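Side-chain contact in esterase Rv0045c (Mycobacterium tuberculosis, PDB 6WYN), which hydrolyses short, straight-chain alkyl esters, with highest activity toward four-atom chains, and probably serves ester or lipid metabolism: residues Gln186-Ala189 against Glu190-Glu194. Sequence-based numbering, arbitrary orientation.
Sequences QRHA and ELTAE
His188 and Thr192, one turn apart on the surface helix 182-200 of this alpha/beta hydrolase, illustrate how i to i+4 neighbours settle against each other. The methyl CG2 of Thr192 sits over one face of the imidazole in a CH-pi contact, 4.0 Å from the ring centroid and displaced toward the rim, nearest to NE2. The ring reaches it because CG of His188 is anti to the backbone N (chi1 -178°), which sets CG beside the carbonyl carbon and leads the ring on toward the next turn. Phe283 also meets this ring, and Ser155, the presumed nucleophile, is about 6 Å away between side chains, which fits the role of His188 in substrate selectivity.

With chi1 at 52°, Thr192 tucks its hydroxyl back against the preceding turn. OG1 lies 2.9 Å from His188 O and 3.1 Å from Ala189 O, two acceptors competing for one proton, and Arg196 NE bonds to the same oxygen. The amide N of Thr192 also donates to His188 O, so that carbonyl can draw on both backbone and side chain.

On another flank, Gln186 and Glu190 run side by side as extended chains, their amide and carboxylate planes 29° apart. Each sets a methylene against an oxygen of the other: Gln186 CG lies 3.7 Å from Glu190 OE2, while Glu190 CG rests 3.4 Å from Gln186 O.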
loop_
_atom_site.group_PDB
_atom_site.type_symbol
_atom_site.label_atom_id
_atom_site.label_comp_id
_atom_site.label_asym_id
_atom_site.label_seq_id
_atom_site.Cartn_x
_atom_site.Cartn_y
_atom_site.Cartn_z
ATOM N N GLN A 186 9.475 2.561 -12.179
ATOM C CA GLN A 186 10.530 3.412 -12.809
ATOM C C GLN A 186 9.892 4.286 -13.898
ATOM O O GLN A 186 10.126 5.499 -13.928
ATOM C CB GLN A 186 11.640 2.537 -13.384
ATOM C CG GLN A 186 12.863 3.320 -13.860
ATOM C CD GLN A 186 14.026 2.383 -14.096
ATOM O OE1 GLN A 186 13.899 1.327 -14.710
ATOM N NE2 GLN A 186 15.177 2.755 -13.588
ATOM N N ARG A 187 9.083 3.706 -14.783
ATOM C CA ARG A 187 8.436 4.502 -15.871
ATOM C C ARG A 187 7.542 5.578 -15.220
ATOM O O ARG A 187 7.580 6.763 -15.663
ATOM C CB ARG A 187 7.743 3.504 -16.831
ATOM C CG ARG A 187 6.731 4.066 -17.828
ATOM C CD ARG A 187 5.898 2.993 -18.584
ATOM N NE ARG A 187 6.730 1.826 -18.783
ATOM C CZ ARG A 187 6.516 0.599 -18.299
ATOM N NH1 ARG A 187 5.401 0.270 -17.665
ATOM N NH2 ARG A 187 7.432 -0.324 -18.512
ATOM N N HIS A 188 6.741 5.255 -14.200
ATOM C CA HIS A 188 5.893 6.276 -13.503
ATOM C C HIS A 188 6.738 7.399 -12.868
ATOM O O HIS A 188 6.358 8.577 -12.977
ATOM C CB HIS A 188 5.009 5.623 -12.435
ATOM C CG HIS A 188 4.101 6.568 -11.718
ATOM N ND1 HIS A 188 2.930 7.048 -12.284
ATOM C CD2 HIS A 188 4.171 7.109 -10.484
ATOM C CE1 HIS A 188 2.320 7.860 -11.439
ATOM N NE2 HIS A 188 3.060 7.911 -10.323
ATOM N N ALA A 189 7.837 7.038 -12.208
ATOM C CA ALA A 189 8.761 7.995 -11.559
ATOM C C ALA A 189 9.310 8.948 -12.637
ATOM O O ALA A 189 9.257 10.187 -12.416
ATOM C CB ALA A 189 9.850 7.259 -10.817
ATOM N N GLU A 190 9.693 8.417 -13.808
ATOM C CA GLU A 190 10.260 9.258 -14.902
ATOM C C GLU A 190 9.184 10.216 -15.450
ATOM O O GLU A 190 9.501 11.368 -15.638
ATOM C CB GLU A 190 10.975 8.375 -15.921
ATOM C CG GLU A 190 12.257 7.776 -15.360
ATOM C CD GLU A 190 12.918 6.693 -16.208
ATOM O OE1 GLU A 190 12.357 6.315 -17.271
ATOM O OE2 GLU A 190 13.996 6.211 -15.797
ATOM N N LEU A 191 7.933 9.811 -15.630
ATOM C CA LEU A 191 6.870 10.743 -16.114
ATOM C C LEU A 191 6.652 11.885 -15.105
ATOM O O LEU A 191 6.447 13.030 -15.528
ATOM C CB LEU A 191 5.553 9.988 -16.344
ATOM C CG LEU A 191 5.459 9.189 -17.648
ATOM C CD1 LEU A 191 4.424 8.079 -17.526
ATOM C CD2 LEU A 191 5.139 10.096 -18.840
ATOM N N THR A 192 6.646 11.591 -13.812
ATOM C CA THR A 192 6.195 12.551 -12.774
ATOM C C THR A 192 7.340 13.480 -12.346
ATOM O O THR A 192 7.062 14.421 -11.579
ATOM C CB THR A 192 5.597 11.790 -11.586
ATOM O OG1 THR A 192 6.543 10.800 -11.163
ATOM C CG2 THR A 192 4.271 11.161 -11.942
ATOM N N ALA A 193 8.570 13.251 -12.811
ATOM C CA ALA A 193 9.783 13.896 -12.259
ATOM C C ALA A 193 9.750 15.436 -12.380
ATOM O O ALA A 193 10.182 16.091 -11.395
ATOM C CB ALA A 193 11.005 13.304 -12.899
ATOM N N GLU A 194 9.290 16.014 -13.506
ATOM C CA GLU A 194 9.304 17.493 -13.725
ATOM C C GLU A 194 8.429 18.138 -12.650
ATOM O O GLU A 194 8.892 19.124 -12.034
ATOM C CB GLU A 194 8.813 17.925 -15.115
ATOM C CG GLU A 194 8.987 19.424 -15.373
ATOM C CD GLU A 194 8.745 19.940 -16.791
ATOM O OE1 GLU A 194 8.150 21.034 -16.931
ATOM O OE2 GLU A 194 9.174 19.277 -17.754
#